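Chitooligosaccharide oxidase (Gibberella zeae, PDB 6Y0R) oxidises the C1 hydroxyl of chitooligosaccharides to the lactone, reducing oxygen to hydrogen peroxide through a bicovalently bound FAD. Local coordinates at residues H94-L99 with L404-D409; V187-P190 with V194-C197; G213-V218 with Q486-K491. All blocks are in the same frame, centred on the assembly; numbering follows the deposited sequence.

Interaction 1. Residues H94-L99 with L404-D409. With FAD (flavin-adenine dinucleotide), chain B.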
loop_
_atom_site.group_PDB
_atom_site.type_symbol
_atom_site.label_atom_id
_atom_site.label_comp_id
_atom_site.label_asym_id
_atom_site.label_seq_id
_atom_site.Cartn_x
_atom_site.Cartn_y
_atom_site.Cartn_z
ATOM N N HIS A 94 6.454 3.921 -5.613
ATOM C CA HIS A 94 5.963 2.543 -5.885
ATOM C C HIS A 94 4.515 2.509 -6.373
ATOM O O HIS A 94 4.080 1.412 -6.714
ATOM C CB HIS A 94 6.171 1.606 -4.679
ATOM C CG HIS A 94 7.421 0.819 -4.804
ATOM N ND1 HIS A 94 7.453 -0.520 -5.200
ATOM C CD2 HIS A 94 8.710 1.211 -4.598
ATOM C CE1 HIS A 94 8.741 -0.873 -5.298
ATOM N NE2 HIS A 94 9.517 0.171 -4.928
ATOM N N SER A 95 3.841 3.650 -6.579
ATOM C CA SER A 95 2.451 3.607 -7.085
ATOM C C SER A 95 2.343 2.683 -8.295
ATOM O O SER A 95 2.998 2.919 -9.308
ATOM C CB SER A 95 1.925 4.946 -7.460
ATOM O OG SER A 95 0.578 4.841 -7.882
ATOM N N TYR A 96 1.405 1.758 -8.242
ATOM C CA TYR A 96 1.177 0.831 -9.369
ATOM C C TYR A 96 0.686 1.566 -10.623
ATOM O O TYR A 96 0.792 0.991 -11.741
ATOM C CB TYR A 96 0.145 -0.191 -8.946
ATOM C CG TYR A 96 0.577 -1.215 -7.940
ATOM C CD1 TYR A 96 1.832 -1.253 -7.358
ATOM C CD2 TYR A 96 -0.288 -2.258 -7.668
ATOM C CE1 TYR A 96 2.219 -2.281 -6.505
ATOM C CE2 TYR A 96 0.070 -3.265 -6.797
ATOM C CZ TYR A 96 1.330 -3.305 -6.248
ATOM O OH TYR A 96 1.708 -4.320 -5.375
ATOM N N THR A 97 0.134 2.764 -10.451
ATOM C CA THR A 97 -0.452 3.554 -11.566
ATOM C C THR A 97 0.231 4.925 -11.645
ATOM O O THR A 97 -0.323 5.850 -12.359
ATOM C CB THR A 97 -1.975 3.558 -11.439
ATOM O OG1 THR A 97 -2.322 4.216 -10.221
ATOM C CG2 THR A 97 -2.561 2.167 -11.557
ATOM N N SER A 98 1.392 5.094 -10.989
ATOM C CA SER A 98 2.263 6.288 -11.152
ATOM C C SER A 98 1.545 7.527 -10.627
ATOM O O SER A 98 1.730 8.654 -11.186
ATOM C CB SER A 98 2.712 6.454 -12.595
ATOM O OG SER A 98 3.253 5.230 -13.102
ATOM N N LEU A 99 0.740 7.361 -9.568
ATOM C CA LEU A 99 -0.015 8.504 -8.984
ATOM C C LEU A 99 0.900 9.510 -8.290
ATOM O O LEU A 99 0.430 10.654 -8.072
ATOM C CB LEU A 99 -1.160 8.015 -8.103
ATOM C CG LEU A 99 -2.190 7.121 -8.824
ATOM C CD1 LEU A 99 -3.344 6.749 -7.925
ATOM C CD2 LEU A 99 -2.717 7.769 -10.082
ATOM N N LEU A 404 -8.413 -9.569 1.587
ATOM C CA LEU A 404 -7.800 -8.617 0.641
ATOM C C LEU A 404 -7.161 -9.449 -0.455
ATOM O O LEU A 404 -6.214 -10.212 -0.177
ATOM C CB LEU A 404 -6.741 -7.756 1.333
ATOM C CG LEU A 404 -5.902 -6.859 0.414
ATOM C CD1 LEU A 404 -6.759 -6.184 -0.610
ATOM C CD2 LEU A 404 -5.117 -5.813 1.184
ATOM N N PHE A 405 -7.612 -9.270 -1.680
ATOM C CA PHE A 405 -6.991 -9.925 -2.825
ATOM C C PHE A 405 -6.144 -8.886 -3.586
ATOM O O PHE A 405 -6.579 -7.694 -3.776
ATOM C CB PHE A 405 -8.036 -10.424 -3.825
ATOM C CG PHE A 405 -8.908 -11.563 -3.364
ATOM C CD1 PHE A 405 -10.014 -11.327 -2.566
ATOM C CD2 PHE A 405 -8.602 -12.865 -3.704
ATOM C CE1 PHE A 405 -10.809 -12.379 -2.137
ATOM C CE2 PHE A 405 -9.407 -13.906 -3.294
ATOM C CZ PHE A 405 -10.512 -13.662 -2.514
ATOM N N GLN A 406 -4.976 -9.352 -4.024
ATOM C CA GLN A 406 -4.136 -8.613 -4.970
ATOM C C GLN A 406 -4.011 -9.439 -6.258
ATOM O O GLN A 406 -3.696 -10.610 -6.155
ATOM C CB GLN A 406 -2.776 -8.301 -4.370
ATOM C CG GLN A 406 -1.923 -7.605 -5.401
ATOM C CD GLN A 406 -0.571 -7.197 -4.886
ATOM O OE1 GLN A 406 -0.037 -7.691 -3.863
ATOM N NE2 GLN A 406 0.011 -6.279 -5.609
ATOM N N PHE A 407 -4.294 -8.846 -7.410
ATOM C CA PHE A 407 -4.191 -9.537 -8.724
ATOM C C PHE A 407 -3.118 -8.830 -9.544
ATOM O O PHE A 407 -3.140 -7.609 -9.589
ATOM C CB PHE A 407 -5.515 -9.498 -9.487
ATOM C CG PHE A 407 -6.737 -9.893 -8.696
ATOM C CD1 PHE A 407 -7.044 -11.232 -8.501
ATOM C CD2 PHE A 407 -7.526 -8.936 -8.070
ATOM C CE1 PHE A 407 -8.172 -11.614 -7.791
ATOM C CE2 PHE A 407 -8.672 -9.320 -7.371
ATOM C CZ PHE A 407 -8.959 -10.656 -7.201
ATOM N N TYR A 408 -2.199 -9.581 -10.132
ATOM C CA TYR A 408 -0.980 -9.008 -10.755
ATOM C C TYR A 408 -0.675 -9.735 -12.063
ATOM O O TYR A 408 -0.811 -10.970 -12.111
ATOM C CB TYR A 408 0.165 -9.108 -9.764
ATOM C CG TYR A 408 1.311 -8.149 -9.887
ATOM C CD1 TYR A 408 2.366 -8.421 -10.738
ATOM C CD2 TYR A 408 1.413 -7.062 -9.029
ATOM C CE1 TYR A 408 3.497 -7.608 -10.792
ATOM C CE2 TYR A 408 2.521 -6.227 -9.088
ATOM C CZ TYR A 408 3.572 -6.508 -9.949
ATOM O OH TYR A 408 4.651 -5.675 -9.950
ATOM N N ASP A 409 -0.291 -8.964 -13.083
ATOM C CA ASP A 409 0.137 -9.528 -14.389
ATOM C C ASP A 409 1.324 -8.711 -14.867
ATOM O O ASP A 409 1.184 -7.496 -14.982
ATOM C CB ASP A 409 -1.015 -9.519 -15.359
ATOM C CG ASP A 409 -0.675 -10.167 -16.701
ATOM O OD1 ASP A 409 0.201 -11.053 -16.721
ATOM O OD2 ASP A 409 -1.378 -9.853 -17.636
HETATM P PA FAD B . 4.367 7.043 -4.436
HETATM O O1A FAD B . 4.157 6.648 -5.841
HETATM O O2A FAD B . 5.464 7.964 -4.082
HETATM O O5B FAD B . 3.028 7.649 -3.823
HETATM C C5B FAD B . 1.818 6.895 -3.742
HETATM C C4B FAD B . 0.644 7.843 -3.584
HETATM O O4B FAD B . 0.769 8.561 -2.330
HETATM C C3B FAD B . 0.486 8.957 -4.639
HETATM O O3B FAD B . -0.885 9.362 -4.752
HETATM C C2B FAD B . 1.302 10.091 -4.036
HETATM O O2B FAD B . 1.001 11.386 -4.563
HETATM C C1B FAD B . 0.947 9.950 -2.581
HETATM N N9A FAD B . 1.951 10.457 -1.658
HETATM C C8A FAD B . 3.199 9.928 -1.452
HETATM N N7A FAD B . 3.895 10.608 -0.550
HETATM C C5A FAD B . 3.047 11.640 -0.161
HETATM C C6A FAD B . 3.202 12.698 0.754
HETATM N N6A FAD B . 4.312 12.840 1.483
HETATM N N1A FAD B . 2.180 13.588 0.896
HETATM C C2A FAD B . 1.093 13.408 0.121
HETATM N N3A FAD B . 0.826 12.434 -0.755
HETATM C C4A FAD B . 1.854 11.570 -0.859
HETATM N N1 FAD B . 1.474 -2.381 -0.096
HETATM C C2 FAD B . 1.113 -2.971 1.054
HETATM O O2 FAD B . 0.122 -2.521 1.736
HETATM N N3 FAD B . 1.830 -4.035 1.520
HETATM C C4 FAD B . 2.928 -4.567 0.862
HETATM O O4 FAD B . 3.547 -5.529 1.346
HETATM C C4X FAD B . 3.336 -3.956 -0.348
HETATM N N5 FAD B . 4.425 -4.406 -0.978
HETATM C C5X FAD B . 4.868 -3.702 -2.075
HETATM C C6 FAD B . 6.066 -4.111 -2.722
HETATM C C7 FAD B . 6.532 -3.443 -3.842
HETATM C C7M FAD B . 7.795 -3.901 -4.544
HETATM C C8 FAD B . 5.822 -2.268 -4.326
HETATM C C8M FAD B . 6.329 -1.409 -5.467
HETATM C C9 FAD B . 4.613 -1.906 -3.696
HETATM C C9A FAD B . 4.125 -2.608 -2.585
HETATM N N10 FAD B . 2.941 -2.205 -1.942
HETATM C C10 FAD B . 2.520 -2.846 -0.772
HETATM C "C1'" FAD B . 2.125 -1.097 -2.449
HETATM C "C2'" FAD B . 2.505 0.225 -1.779
HETATM O "O2'" FAD B . 1.971 0.293 -0.455
HETATM C "C3'" FAD B . 1.953 1.345 -2.622
HETATM O "O3'" FAD B . 2.575 1.211 -3.921
HETATM C "C4'" FAD B . 2.261 2.696 -1.974
HETATM O "O4'" FAD B . 1.289 3.692 -2.341
HETATM C "C5'" FAD B . 3.637 3.139 -2.384
HETATM O "O5'" FAD B . 4.046 4.305 -1.644
HETATM P P FAD B . 5.225 5.173 -2.250
HETATM O O1P FAD B . 5.493 6.304 -1.329
HETATM O O2P FAD B . 6.379 4.333 -2.661
HETATM O O3P FAD B . 4.556 5.651 -3.646
#
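Tyr-96 meets the strand 404-409 through two side chains, Tyr-408 and Gln-406. Its ring forms a T-shaped stack with Tyr-408. The edge of Tyr-408 is turned to the face of Tyr-96, and the planes stand at 84°. The ring centroids of Tyr-96 and Tyr-408 are 6.0 Å apart, and the nearest atoms, Tyr-96 CZ and Tyr-408 CE2, are 4.2 Å apart. The amide of Gln-406 comes in at the hydroxyl end of Tyr-96, at the ring edge. The amide and ring planes are only 17° apart. Gln-406 gets there on an extended chain, with CG anti to the backbone N (chi1 177°). Tyr-96 also touches the flavin, its CE1 lying 3.7 Å from FAD C9.

This contact joins the FAD-binding part to the large antiparallel sheet. Residues 94-99 belong to the PCMH-type FAD-binding part, and strand 403-411 belongs to the seven-stranded antiparallel sheet. The isoalloxazine lies beside their junction. His-94 ND1 is covalently bound to FAD C8M at 1.5 Å, one of two protein links to the flavin; the other is expected at Cys-154 by similarity. The backbone grips the diphosphate: His-94 N donates to FAD O2P at 3.0 Å and Ser-95 N to FAD O1A at 3.1 Å.

A type I turn from Ser-95 to Ser-98 shapes this loop. Ser-95 OG accepts from Leu-99 N at 3.0 Å, and more weakly from Thr-97 N. Further out, Tyr-408 OH is hydrogen-bonded to Asp-337, and His-94 NE2 to Tyr-333.

Interaction 2. Residues V187-P190 with V194-C197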
loop_
_atom_site.group_PDB
_atom_site.type_symbol
_atom_site.label_atom_id
_atom_site.label_comp_id
_atom_site.label_asym_id
_atom_site.label_seq_id
_atom_site.Cartn_x
_atom_site.Cartn_y
_atom_site.Cartn_z
ATOM N N VAL A 187 1.711 18.641 7.781
ATOM C CA VAL A 187 1.237 18.737 6.377
ATOM C C VAL A 187 1.489 20.148 5.881
ATOM O O VAL A 187 1.144 21.106 6.629
ATOM C CB VAL A 187 -0.256 18.378 6.276
ATOM C CG1 VAL A 187 -0.677 18.371 4.814
ATOM C CG2 VAL A 187 -0.584 17.070 6.966
ATOM N N VAL A 188 2.053 20.244 4.694
ATOM C CA VAL A 188 2.126 21.499 3.917
ATOM C C VAL A 188 0.804 21.592 3.157
ATOM O O VAL A 188 0.614 20.834 2.180
ATOM C CB VAL A 188 3.345 21.583 2.995
ATOM C CG1 VAL A 188 3.292 22.849 2.134
ATOM C CG2 VAL A 188 4.651 21.512 3.813
ATOM N N LEU A 189 -0.079 22.472 3.612
ATOM C CA LEU A 189 -1.387 22.652 2.933
ATOM C C LEU A 189 -1.183 23.260 1.566
ATOM O O LEU A 189 -0.130 23.782 1.194
ATOM C CB LEU A 189 -2.346 23.481 3.785
ATOM C CG LEU A 189 -2.733 22.894 5.138
ATOM C CD1 LEU A 189 -3.722 23.812 5.821
ATOM C CD2 LEU A 189 -3.344 21.494 5.019
ATOM N N PRO A 190 -2.204 23.194 0.698
ATOM C CA PRO A 190 -2.062 23.762 -0.639
ATOM C C PRO A 190 -1.788 25.281 -0.755
ATOM O O PRO A 190 -1.377 25.704 -1.827
ATOM C CB PRO A 190 -3.411 23.392 -1.288
ATOM C CG PRO A 190 -3.808 22.143 -0.546
ATOM C CD PRO A 190 -3.434 22.423 0.899
ATOM N N VAL A 194 2.160 25.355 6.889
ATOM C CA VAL A 194 2.564 24.107 7.580
ATOM C C VAL A 194 1.674 23.938 8.793
ATOM O O VAL A 194 1.649 24.832 9.669
ATOM C CB VAL A 194 4.049 24.159 7.962
ATOM C CG1 VAL A 194 4.485 22.881 8.672
ATOM C CG2 VAL A 194 4.899 24.420 6.748
ATOM N N VAL A 195 0.944 22.844 8.883
ATOM C CA VAL A 195 0.061 22.590 10.043
ATOM C C VAL A 195 0.419 21.245 10.681
ATOM O O VAL A 195 0.922 20.318 9.990
ATOM C CB VAL A 195 -1.425 22.696 9.655
ATOM C CG1 VAL A 195 -1.677 24.022 8.944
ATOM C CG2 VAL A 195 -1.902 21.567 8.777
ATOM N N HIS A 196 0.141 21.147 11.956
ATOM C CA HIS A 196 0.193 19.876 12.698
ATOM C C HIS A 196 -1.234 19.351 12.839
ATOM O O HIS A 196 -2.168 20.172 13.017
ATOM C CB HIS A 196 0.949 20.079 14.024
ATOM C CG HIS A 196 1.049 18.822 14.807
ATOM N ND1 HIS A 196 1.977 17.839 14.505
ATOM C CD2 HIS A 196 0.305 18.343 15.817
ATOM C CE1 HIS A 196 1.825 16.833 15.336
ATOM N NE2 HIS A 196 0.805 17.106 16.149
ATOM N N CYS A 197 -1.432 18.031 12.734
ATOM C CA CYS A 197 -2.709 17.383 13.012
ATOM C C CYS A 197 -2.503 16.083 13.800
ATOM O O CYS A 197 -1.380 15.520 13.800
ATOM C CB CYS A 197 -3.521 17.228 11.728
ATOM S SG CYS A 197 -2.807 16.039 10.546
#
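Val-187 and Val-195 are joined by two backbone hydrogen bonds. Val-187 N donates to Val-195 O at 2.9 Å, and Val-195 N returns a bond to Val-187 O, also at 2.9 Å. Both are nearly straight. They make this an antiparallel hydrogen-bonded pair. Val-187 O has a further neighbour in Val-194 CA, 3.5 Å away, in a CA-H...O contact.

The next pair, Val-188 with Val-194, is non-hydrogen-bonded. Together the two pairs form a beta hairpin, with strand 182-188 running back as strand 194-197 in the PCMH-type FAD-binding part. A helix packs on each face of the hairpin, though Val-194 stays exposed. Val-188 and Val-194 lie against helix 70-83, while Val-187, Val-195 and Cys-197 lie against Leu-205 of helix 203-212.

Apolar contacts fill in between the strands. On one face Val-188 CG2 meets Val-194 CG2 at 4.1 Å, methyl to methyl. On the other face, Leu-189 reaches back from the turn and crosses Val-195 at about a right angle. Its CD1 lies 3.7 Å from Val-195 CG1, and its CD2 lies 4.0 Å from Val-195 CG2. Val-195 offers both methyls because chi1 is -52°, which places CG2 between the backbone N and the carbonyl carbon. On the same face, Val-187 CG2 comes to 4.3 Å from Cys-197 SG.

Interaction 3. Residues G213-V218 with Q486-K491. With FAD (flavin-adenine dinucleotide), chain B.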
loop_
_atom_site.group_PDB
_atom_site.type_symbol
_atom_site.label_atom_id
_atom_site.label_comp_id
_atom_site.label_asym_id
_atom_site.label_seq_id
_atom_site.Cartn_x
_atom_site.Cartn_y
_atom_site.Cartn_z
ATOM N N GLY A 213 -4.600 10.134 2.145
ATOM C CA GLY A 213 -3.624 11.187 2.455
ATOM C C GLY A 213 -2.906 11.825 1.280
ATOM O O GLY A 213 -2.007 12.639 1.569
ATOM N N ALA A 214 -3.237 11.559 0.018
ATOM C CA ALA A 214 -2.689 12.312 -1.132
ATOM C C ALA A 214 -3.508 13.590 -1.406
ATOM O O ALA A 214 -3.047 14.411 -2.202
ATOM C CB ALA A 214 -2.636 11.462 -2.355
ATOM N N ASN A 215 -4.640 13.745 -0.735
ATOM C CA ASN A 215 -5.710 14.698 -1.181
ATOM C C ASN A 215 -5.539 16.094 -0.572
ATOM O O ASN A 215 -6.239 16.999 -1.061
ATOM C CB ASN A 215 -7.104 14.167 -0.829
ATOM C CG ASN A 215 -7.567 13.115 -1.798
ATOM O OD1 ASN A 215 -7.938 13.452 -2.907
ATOM N ND2 ASN A 215 -7.479 11.842 -1.422
ATOM N N PHE A 216 -4.690 16.309 0.443
ATOM C CA PHE A 216 -4.864 17.482 1.349
ATOM C C PHE A 216 -3.590 18.315 1.441
ATOM O O PHE A 216 -3.562 19.203 2.313
ATOM C CB PHE A 216 -5.366 17.025 2.715
ATOM C CG PHE A 216 -6.571 16.119 2.638
ATOM C CD1 PHE A 216 -7.801 16.598 2.218
ATOM C CD2 PHE A 216 -6.477 14.775 2.949
ATOM C CE1 PHE A 216 -8.909 15.778 2.160
ATOM C CE2 PHE A 216 -7.586 13.960 2.882
ATOM C CZ PHE A 216 -8.792 14.445 2.459
ATOM N N GLY A 217 -2.600 18.060 0.594
ATOM C CA GLY A 217 -1.296 18.739 0.685
ATOM C C GLY A 217 -0.158 17.743 0.769
ATOM O O GLY A 217 -0.381 16.558 0.554
ATOM N N VAL A 218 1.046 18.230 1.047
ATOM C CA VAL A 218 2.261 17.369 1.123
ATOM C C VAL A 218 2.483 17.014 2.588
ATOM O O VAL A 218 2.763 17.889 3.419
ATOM C CB VAL A 218 3.498 18.016 0.504
ATOM C CG1 VAL A 218 4.659 17.020 0.558
ATOM C CG2 VAL A 218 3.303 18.523 -0.914
ATOM N N GLN A 486 -8.381 9.469 -9.923
ATOM C CA GLN A 486 -9.199 8.638 -9.008
ATOM C C GLN A 486 -9.341 9.304 -7.642
ATOM O O GLN A 486 -9.836 8.657 -6.777
ATOM C CB GLN A 486 -8.623 7.227 -8.862
ATOM C CG GLN A 486 -8.542 6.521 -10.210
ATOM C CD GLN A 486 -8.131 5.067 -10.128
ATOM O OE1 GLN A 486 -7.316 4.702 -9.281
ATOM N NE2 GLN A 486 -8.552 4.287 -11.117
ATOM N N SER A 487 -9.064 10.589 -7.551
ATOM C CA SER A 487 -8.949 11.311 -6.268
ATOM C C SER A 487 -10.295 11.945 -5.910
ATOM O O SER A 487 -11.267 11.861 -6.682
ATOM C CB SER A 487 -7.826 12.300 -6.302
ATOM O OG SER A 487 -8.111 13.416 -7.127
ATOM N N ILE A 488 -10.361 12.485 -4.707
ATOM C CA ILE A 488 -11.595 13.015 -4.070
ATOM C C ILE A 488 -11.873 14.412 -4.608
ATOM O O ILE A 488 -11.003 15.259 -4.517
ATOM C CB ILE A 488 -11.431 13.022 -2.536
ATOM C CG1 ILE A 488 -11.384 11.584 -2.002
ATOM C CG2 ILE A 488 -12.530 13.860 -1.876
ATOM C CD1 ILE A 488 -12.689 10.843 -1.997
ATOM N N LYS A 489 -12.992 14.685 -4.964
ATOM C CA LYS A 489 -13.353 16.027 -5.495
ATOM C C LYS A 489 -13.956 16.865 -4.374
ATOM O O LYS A 489 -14.723 16.376 -3.546
ATOM C CB LYS A 489 -14.286 15.913 -6.708
ATOM C CG LYS A 489 -13.638 15.287 -7.945
ATOM C CD LYS A 489 -14.614 15.175 -9.107
ATOM C CE LYS A 489 -14.026 14.589 -10.361
ATOM N NZ LYS A 489 -15.041 14.491 -11.435
ATOM N N PRO A 490 -13.694 18.121 -4.210
ATOM C CA PRO A 490 -14.185 18.957 -3.112
ATOM C C PRO A 490 -15.707 19.187 -3.176
ATOM O O PRO A 490 -16.232 19.492 -4.245
ATOM C CB PRO A 490 -13.400 20.273 -3.231
ATOM C CG PRO A 490 -12.815 20.270 -4.616
ATOM C CD PRO A 490 -12.774 18.841 -5.093
ATOM N N LYS A 491 -16.396 18.950 -2.064
ATOM C CA LYS A 491 -17.859 19.160 -1.948
ATOM C C LYS A 491 -18.192 19.392 -0.470
ATOM O O LYS A 491 -18.129 18.421 0.303
ATOM C CB LYS A 491 -18.562 17.949 -2.560
ATOM C CG LYS A 491 -19.941 18.189 -3.154
ATOM C CD LYS A 491 -20.403 17.000 -3.997
ATOM C CE LYS A 491 -21.672 16.348 -3.486
ATOM N NZ LYS A 491 -22.757 17.336 -3.269
HETATM P PA FAD B . 4.367 7.043 -4.436
HETATM O O1A FAD B . 4.157 6.648 -5.841
HETATM O O2A FAD B . 5.464 7.964 -4.082
HETATM O O5B FAD B . 3.028 7.649 -3.823
HETATM C C5B FAD B . 1.818 6.895 -3.742
HETATM C C4B FAD B . 0.644 7.843 -3.584
HETATM O O4B FAD B . 0.769 8.561 -2.330
HETATM C C3B FAD B . 0.486 8.957 -4.639
HETATM O O3B FAD B . -0.885 9.362 -4.752
HETATM C C2B FAD B . 1.302 10.091 -4.036
HETATM O O2B FAD B . 1.001 11.386 -4.563
HETATM C C1B FAD B . 0.947 9.950 -2.581
HETATM N N9A FAD B . 1.951 10.457 -1.658
HETATM C C8A FAD B . 3.199 9.928 -1.452
HETATM N N7A FAD B . 3.895 10.608 -0.550
HETATM C C5A FAD B . 3.047 11.640 -0.161
HETATM C C6A FAD B . 3.202 12.698 0.754
HETATM N N6A FAD B . 4.312 12.840 1.483
HETATM N N1A FAD B . 2.180 13.588 0.896
HETATM C C2A FAD B . 1.093 13.408 0.121
HETATM N N3A FAD B . 0.826 12.434 -0.755
HETATM C C4A FAD B . 1.854 11.570 -0.859
HETATM N N1 FAD B . 1.474 -2.381 -0.096
HETATM C C2 FAD B . 1.113 -2.971 1.054
HETATM O O2 FAD B . 0.122 -2.521 1.736
HETATM N N3 FAD B . 1.830 -4.035 1.520
HETATM C C4 FAD B . 2.928 -4.567 0.862
HETATM O O4 FAD B . 3.547 -5.529 1.346
HETATM C C4X FAD B . 3.336 -3.956 -0.348
HETATM N N5 FAD B . 4.425 -4.406 -0.978
HETATM C C5X FAD B . 4.868 -3.702 -2.075
HETATM C C6 FAD B . 6.066 -4.111 -2.722
HETATM C C7 FAD B . 6.532 -3.443 -3.842
HETATM C C7M FAD B . 7.795 -3.901 -4.544
HETATM C C8 FAD B . 5.822 -2.268 -4.326
HETATM C C8M FAD B . 6.329 -1.409 -5.467
HETATM C C9 FAD B . 4.613 -1.906 -3.696
HETATM C C9A FAD B . 4.125 -2.608 -2.585
HETATM N N10 FAD B . 2.941 -2.205 -1.942
HETATM C C10 FAD B . 2.520 -2.846 -0.772
HETATM C "C1'" FAD B . 2.125 -1.097 -2.449
HETATM C "C2'" FAD B . 2.505 0.225 -1.779
HETATM O "O2'" FAD B . 1.971 0.293 -0.455
HETATM C "C3'" FAD B . 1.953 1.345 -2.622
HETATM O "O3'" FAD B . 2.575 1.211 -3.921
HETATM C "C4'" FAD B . 2.261 2.696 -1.974
HETATM O "O4'" FAD B . 1.289 3.692 -2.341
HETATM C "C5'" FAD B . 3.637 3.139 -2.384
HETATM O "O5'" FAD B . 4.046 4.305 -1.644
HETATM P P FAD B . 5.225 5.173 -2.250
HETATM O O1P FAD B . 5.493 6.304 -1.329
HETATM O O2P FAD B . 6.379 4.333 -2.661
HETATM O O3P FAD B . 4.556 5.651 -3.646
#
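Asn-215 holds the chain near its C terminus by one hydrogen bond. Ile-488 N donates to Asn-215 OD1 at 3.2 Å, with an N-H...acceptor angle of 158°. The donor is tilted 29° from the carbonyl plane of the amide. Around this bond the packing is close. Asn-215 OD1 also lies 3.5 Å from Ile-488 CB and 3.6 Å from Ser-487 CB. The side chains of Asn-215 and Ile-488 cross at about a right angle, and Ile-488 CG1 is 4.0 Å from Asn-215 ND2. Behind the amide, Asn-215 CB sits 3.6 Å above the plane of the Phe-216 ring, over its centre.

Ile-488 then leads away from Asn-215 and packs on Thr-458, Trp-462 and Lys-473. Beyond it the segment parts from 213-218. Lys-489 points away and is exposed, and Lys-491 is exposed too, though its backbone is still bonded to Glu-470.

The 213-218 loop follows helix 203-212 and lines the adenine end of the FAD pocket. Ala-214 CA lies 3.5 Å from FAD N3A, and Gly-217 O lies 3.5 Å from FAD C2A. The contact therefore fastens the berberine-like C-terminal region behind the loop that touches the adenine.

Held at both ends, the amide is fixed in rotation. Its neutral OD1 satisfies the N-H of buried Ile-488, and its ND2 satisfies Ala-212 O. Asn-215 O is hydrogen-bonded to Lys-473, whose ammonium probably brings a positive charge to the contact's edge.

From the N terminus, residues 94-99 come first and wait until 404-409 for their partner. Interaction 2 opens and closes within that long loop, as a local hairpin. Residues 213-218 follow it, and their partner, 486-491, comes only near the C terminus. Interactions 1 and 3 therefore cross along the chain, while interactions 2 and 3 are in series. Interaction 1 ties the FAD-binding part to the seven-stranded sheet, and interaction 3 ties it to the C-terminal region; both touch FAD, with centres about 19 Å apart. Interactions 2 and 3 meet directly, with Val-188 N 2.8 Å from Val-218 O, a probable hydrogen bond between neighbouring strands.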